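Local coordinates for protein Gp26 (PDB 4JZ5) that probably cleaves the glycan strands of Listeria peptidoglycan as the catalytic, glycosyl hydrolase family 25 domain of a phage endolysin, at residues Met22-Pro33 against Ile203-Ser214. Residues are numbered along the deposited sequence; the frame is centred on the assembly and turned at random. Where two conformers were deposited one is given.
Sequences MVLVLDISKWQP and IASPVDMNTCSS
Strands 25-28 and 206-211 run antiparallel here, pairing the first strand of the chain with the last and so closing the barrel-like sheet of the family 25 glycosyl hydrolase domain. Strand 25-28 lies between 206-211 and the parallel strand 46-53, while 206-211 goes on to pair with 191-195. Val25 and Asn210 form a hydrogen-bonded pair: Val25 N reaches Asn210 O at 2.9 Å, and the return bond from Asn210 N is weak. The Asn210 side chain backs it up. One ND2 hydrogen goes to Val25 O at 2.9 Å, approaching from above the carbonyl plane, and the other goes almost straight (174°) to Asp27 OD1, 3.0 Å from ND2. Both acceptors lie in the plane of the amide, which fixes its rotation; Trp170 NE1 holds OD1 of Asn210 from outside, and Gln193 NE2 is a second donor to Asp27 OD1. With CG set between its backbone N and carbonyl carbon (chi1 60°), Asp27 leans over Asp208, so that the two OD2 atoms stand 2.5 Å apart with the carboxylate planes turned by 50°. Asp27, Asp208 and Asn210 share one sheet face, and Asp27 is near the C-terminal end of strand 25-28, the end where family 25 barrels place their active site, so the cluster probably lies near it. On the other face Leu26 and Met209 lie side by side, CD2 against CG. Toward the C-terminal end of strand 25-28 the two strands splay: water 1 bridges Asp27 O and Asp208 N, and Ile28 CG2 packs on Val207 CG2. Beyond the splay, Gln32 bends at chi2, its OE1 accepting from Ser29 N while NE2 donates to Pro206 O at 2.9 Å, within the plane of that carbonyl.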
loop_
_atom_site.group_PDB
_atom_site.type_symbol
_atom_site.label_atom_id
_atom_site.label_comp_id
_atom_site.label_asym_id
_atom_site.label_seq_id
_atom_site.Cartn_x
_atom_site.Cartn_y
_atom_site.Cartn_z
ATOM N N MET A 22 15.948 -10.274 -7.281
ATOM C CA MET A 22 15.525 -8.999 -6.757
ATOM C C MET A 22 14.442 -9.192 -5.699
ATOM O O MET A 22 13.560 -10.030 -5.851
ATOM C CB MET A 22 14.989 -8.153 -7.903
ATOM C CG MET A 22 14.527 -6.766 -7.506
ATOM S SD MET A 22 14.184 -5.715 -8.923
ATOM C CE MET A 22 15.794 -5.813 -9.708
ATOM N N VAL A 23 14.492 -8.409 -4.635
ATOM C CA VAL A 23 13.407 -8.394 -3.671
ATOM C C VAL A 23 12.093 -8.036 -4.396
ATOM O O VAL A 23 12.055 -7.106 -5.193
ATOM C CB VAL A 23 13.720 -7.392 -2.559
ATOM C CG1 VAL A 23 12.507 -7.185 -1.689
ATOM C CG2 VAL A 23 14.919 -7.875 -1.745
ATOM N N LEU A 24 11.027 -8.781 -4.107
ATOM C CA LEU A 24 9.740 -8.591 -4.757
ATOM C C LEU A 24 8.637 -8.430 -3.719
ATOM O O LEU A 24 8.421 -9.304 -2.873
ATOM C CB LEU A 24 9.422 -9.783 -5.646
ATOM C CG LEU A 24 8.065 -9.721 -6.353
ATOM C CD1 LEU A 24 7.946 -8.479 -7.221
ATOM C CD2 LEU A 24 7.875 -10.983 -7.181
ATOM N N VAL A 25 7.950 -7.298 -3.787
ATOM C CA VAL A 25 6.795 -7.005 -2.959
ATOM C C VAL A 25 5.630 -6.729 -3.906
ATOM O O VAL A 25 5.787 -6.002 -4.878
ATOM C CB VAL A 25 7.084 -5.764 -2.069
ATOM C CG1 VAL A 25 5.808 -5.267 -1.396
ATOM C CG2 VAL A 25 8.185 -6.091 -1.053
ATOM N N LEU A 26 4.477 -7.341 -3.657
ATOM C CA LEU A 26 3.300 -7.091 -4.482
ATOM C C LEU A 26 2.322 -6.186 -3.775
ATOM O O LEU A 26 2.297 -6.135 -2.549
ATOM C CB LEU A 26 2.571 -8.398 -4.793
ATOM C CG LEU A 26 3.361 -9.483 -5.501
ATOM C CD1 LEU A 26 2.465 -10.675 -5.780
ATOM C CD2 LEU A 26 4.004 -8.946 -6.766
ATOM N N ASP A 27 1.485 -5.502 -4.541
ATOM C CA ASP A 27 0.264 -4.950 -3.981
ATOM C C ASP A 27 -0.902 -5.412 -4.835
ATOM O O ASP A 27 -0.789 -5.491 -6.060
ATOM C CB ASP A 27 0.326 -3.421 -3.803
ATOM C CG ASP A 27 0.549 -2.677 -5.084
ATOM O OD1 ASP A 27 1.710 -2.423 -5.433
ATOM O OD2 ASP A 27 -0.471 -2.300 -5.707
ATOM N N ILE A 28 -1.999 -5.775 -4.174
ATOM C CA ILE A 28 -3.167 -6.362 -4.811
ATOM C C ILE A 28 -4.439 -5.748 -4.242
ATOM O O ILE A 28 -4.450 -5.118 -3.174
ATOM C CB ILE A 28 -3.190 -7.906 -4.676
ATOM C CG1 ILE A 28 -3.256 -8.323 -3.205
ATOM C CG2 ILE A 28 -1.988 -8.510 -5.365
ATOM C CD1 ILE A 28 -3.403 -9.827 -2.995
ATOM N N SER A 29 -5.521 -5.964 -4.978
ATOM C CA SER A 29 -6.817 -5.411 -4.652
ATOM C C SER A 29 -7.885 -6.287 -5.288
ATOM O O SER A 29 -7.625 -7.412 -5.707
ATOM C CB SER A 29 -6.941 -3.986 -5.194
ATOM O OG SER A 29 -7.029 -4.006 -6.608
ATOM N N LYS A 30 -9.088 -5.750 -5.398
ATOM C CA LYS A 30 -10.158 -6.463 -6.088
ATOM C C LYS A 30 -9.814 -6.742 -7.549
ATOM O O LYS A 30 -10.439 -7.604 -8.171
ATOM C CB LYS A 30 -11.473 -5.681 -5.999
ATOM C CG LYS A 30 -11.491 -4.402 -6.782
ATOM C CD LYS A 30 -12.102 -4.612 -8.147
ATOM C CE LYS A 30 -13.182 -3.588 -8.410
ATOM N NZ LYS A 30 -13.967 -3.917 -9.631
ATOM N N TRP A 31 -8.842 -6.025 -8.104
ATOM C CA TRP A 31 -8.442 -6.248 -9.490
ATOM C C TRP A 31 -7.653 -7.541 -9.684
ATOM O O TRP A 31 -7.387 -7.943 -10.818
ATOM C CB TRP A 31 -7.649 -5.041 -9.987
ATOM C CG TRP A 31 -8.493 -3.817 -10.059
ATOM C CD1 TRP A 31 -8.406 -2.712 -9.276
ATOM C CD2 TRP A 31 -9.577 -3.586 -10.960
ATOM N NE1 TRP A 31 -9.365 -1.794 -9.635
ATOM C CE2 TRP A 31 -10.099 -2.312 -10.667
ATOM C CE3 TRP A 31 -10.159 -4.337 -11.987
ATOM C CZ2 TRP A 31 -11.175 -1.767 -11.367
ATOM C CZ3 TRP A 31 -11.226 -3.796 -12.680
ATOM C CH2 TRP A 31 -11.722 -2.521 -12.368
ATOM N N GLN A 32 -7.302 -8.189 -8.581
ATOM C CA GLN A 32 -6.725 -9.524 -8.594
ATOM C C GLN A 32 -7.685 -10.449 -7.852
ATOM O O GLN A 32 -7.443 -10.810 -6.703
ATOM C CB GLN A 32 -5.340 -9.530 -7.944
ATOM C CG GLN A 32 -4.251 -8.826 -8.748
ATOM C CD GLN A 32 -4.386 -7.323 -8.743
ATOM O OE1 GLN A 32 -4.666 -6.707 -7.697
ATOM N NE2 GLN A 32 -4.162 -6.708 -9.895
ATOM N N PRO A 33 -8.811 -10.797 -8.489
ATOM C CA PRO A 33 -9.837 -11.535 -7.747
ATOM C C PRO A 33 -9.454 -12.959 -7.393
ATOM O O PRO A 33 -9.996 -13.481 -6.417
ATOM C CB PRO A 33 -11.033 -11.520 -8.704
ATOM C CG PRO A 33 -10.410 -11.351 -10.072
ATOM C CD PRO A 33 -9.263 -10.420 -9.839
ATOM N N ILE A 203 -1.039 -15.324 -10.356
ATOM C CA ILE A 203 -2.094 -14.341 -10.573
ATOM C C ILE A 203 -2.296 -14.160 -12.074
ATOM O O ILE A 203 -1.357 -13.832 -12.792
ATOM C CB ILE A 203 -1.737 -12.976 -9.951
ATOM C CG1 ILE A 203 -1.500 -13.131 -8.453
ATOM C CG2 ILE A 203 -2.836 -11.974 -10.195
ATOM C CD1 ILE A 203 -1.059 -11.837 -7.772
ATOM N N ALA A 204 -3.505 -14.374 -12.568
ATOM C CA ALA A 204 -3.724 -14.251 -14.006
ATOM C C ALA A 204 -3.596 -12.807 -14.496
ATOM O O ALA A 204 -3.064 -12.530 -15.577
ATOM C CB ALA A 204 -5.097 -14.801 -14.365
ATOM N N SER A 205 -4.072 -11.900 -13.660
ATOM C CA SER A 205 -4.194 -10.491 -13.975
ATOM C C SER A 205 -2.885 -9.714 -13.867
ATOM O O SER A 205 -1.995 -10.091 -13.107
ATOM C CB SER A 205 -5.179 -9.879 -12.985
ATOM O OG SER A 205 -6.078 -10.861 -12.505
ATOM N N PRO A 206 -2.779 -8.587 -14.588
ATOM C CA PRO A 206 -1.600 -7.752 -14.359
ATOM C C PRO A 206 -1.521 -7.412 -12.880
ATOM O O PRO A 206 -2.562 -7.234 -12.236
ATOM C CB PRO A 206 -1.880 -6.506 -15.194
ATOM C CG PRO A 206 -2.944 -6.924 -16.183
ATOM C CD PRO A 206 -3.736 -7.985 -15.530
ATOM N N VAL A 207 -0.316 -7.361 -12.347
ATOM C CA VAL A 207 -0.155 -7.046 -10.952
ATOM C C VAL A 207 0.944 -6.010 -10.783
ATOM O O VAL A 207 1.959 -5.993 -11.469
ATOM C CB VAL A 207 0.099 -8.319 -10.112
ATOM C CG1 VAL A 207 1.410 -8.964 -10.466
ATOM C CG2 VAL A 207 0.004 -8.009 -8.616
ATOM N N ASP A 208 0.719 -5.127 -9.816
ATOM C CA ASP A 208 1.719 -4.154 -9.397
ATOM C C ASP A 208 2.872 -4.842 -8.695
ATOM O O ASP A 208 2.666 -5.622 -7.739
ATOM C CB ASP A 208 1.129 -3.165 -8.389
ATOM C CG ASP A 208 0.093 -2.228 -8.968
ATOM O OD1 ASP A 208 -0.027 -2.060 -10.194
ATOM O OD2 ASP A 208 -0.631 -1.597 -8.135
ATOM N N MET A 209 4.090 -4.530 -9.128
ATOM C CA MET A 209 5.297 -5.086 -8.531
ATOM C C MET A 209 6.163 -3.983 -7.979
ATOM O O MET A 209 6.232 -2.882 -8.528
ATOM C CB MET A 209 6.063 -5.909 -9.547
ATOM C CG MET A 209 5.276 -7.132 -9.963
ATOM S SD MET A 209 6.157 -8.188 -11.118
ATOM C CE MET A 209 7.321 -9.067 -10.104
ATOM N N ASN A 210 6.823 -4.308 -6.872
ATOM C CA ASN A 210 7.587 -3.358 -6.088
ATOM C C ASN A 210 8.899 -3.996 -5.661
ATOM O O ASN A 210 8.995 -5.216 -5.519
ATOM C CB ASN A 210 6.843 -2.925 -4.805
ATOM C CG ASN A 210 5.427 -2.446 -5.052
ATOM O OD1 ASN A 210 5.181 -1.262 -5.172
ATOM N ND2 ASN A 210 4.487 -3.376 -5.091
ATOM N N THR A 211 9.900 -3.154 -5.405
ATOM C CA THR A 211 11.145 -3.634 -4.837
ATOM C C THR A 211 11.669 -2.645 -3.797
ATOM O O THR A 211 11.230 -1.501 -3.738
ATOM C CB THR A 211 12.211 -3.935 -5.931
ATOM O OG1 THR A 211 13.286 -4.677 -5.355
ATOM C CG2 THR A 211 12.755 -2.669 -6.558
ATOM N N CYS A 212 12.598 -3.128 -2.982
ATOM C CA CYS A 212 13.157 -2.367 -1.879
ATOM C C CYS A 212 14.371 -3.110 -1.369
ATOM O O CYS A 212 14.640 -4.248 -1.768
ATOM C CB CYS A 212 12.133 -2.194 -0.750
ATOM S SG CYS A 212 11.508 -3.753 -0.041
ATOM N N SER A 213 15.119 -2.460 -0.488
ATOM C CA SER A 213 16.259 -3.093 0.173
ATOM C C SER A 213 15.785 -4.144 1.153
ATOM O O SER A 213 14.640 -4.151 1.589
ATOM C CB SER A 213 17.071 -2.055 0.931
ATOM O OG SER A 213 16.318 -1.599 2.039
ATOM N N SER A 214 16.693 -5.017 1.549
ATOM C CA SER A 214 16.373 -5.971 2.594
ATOM C C SER A 214 15.988 -5.280 3.914
ATOM O O SER A 214 15.096 -5.763 4.618
ATOM C CB SER A 214 17.520 -6.961 2.757
ATOM O OG SER A 214 17.581 -7.761 1.580
HETATM O O HOH W 1 -1.804 -4.821 -8.481
HETATM O O HOH W 2 -5.255 -6.630 -12.601
#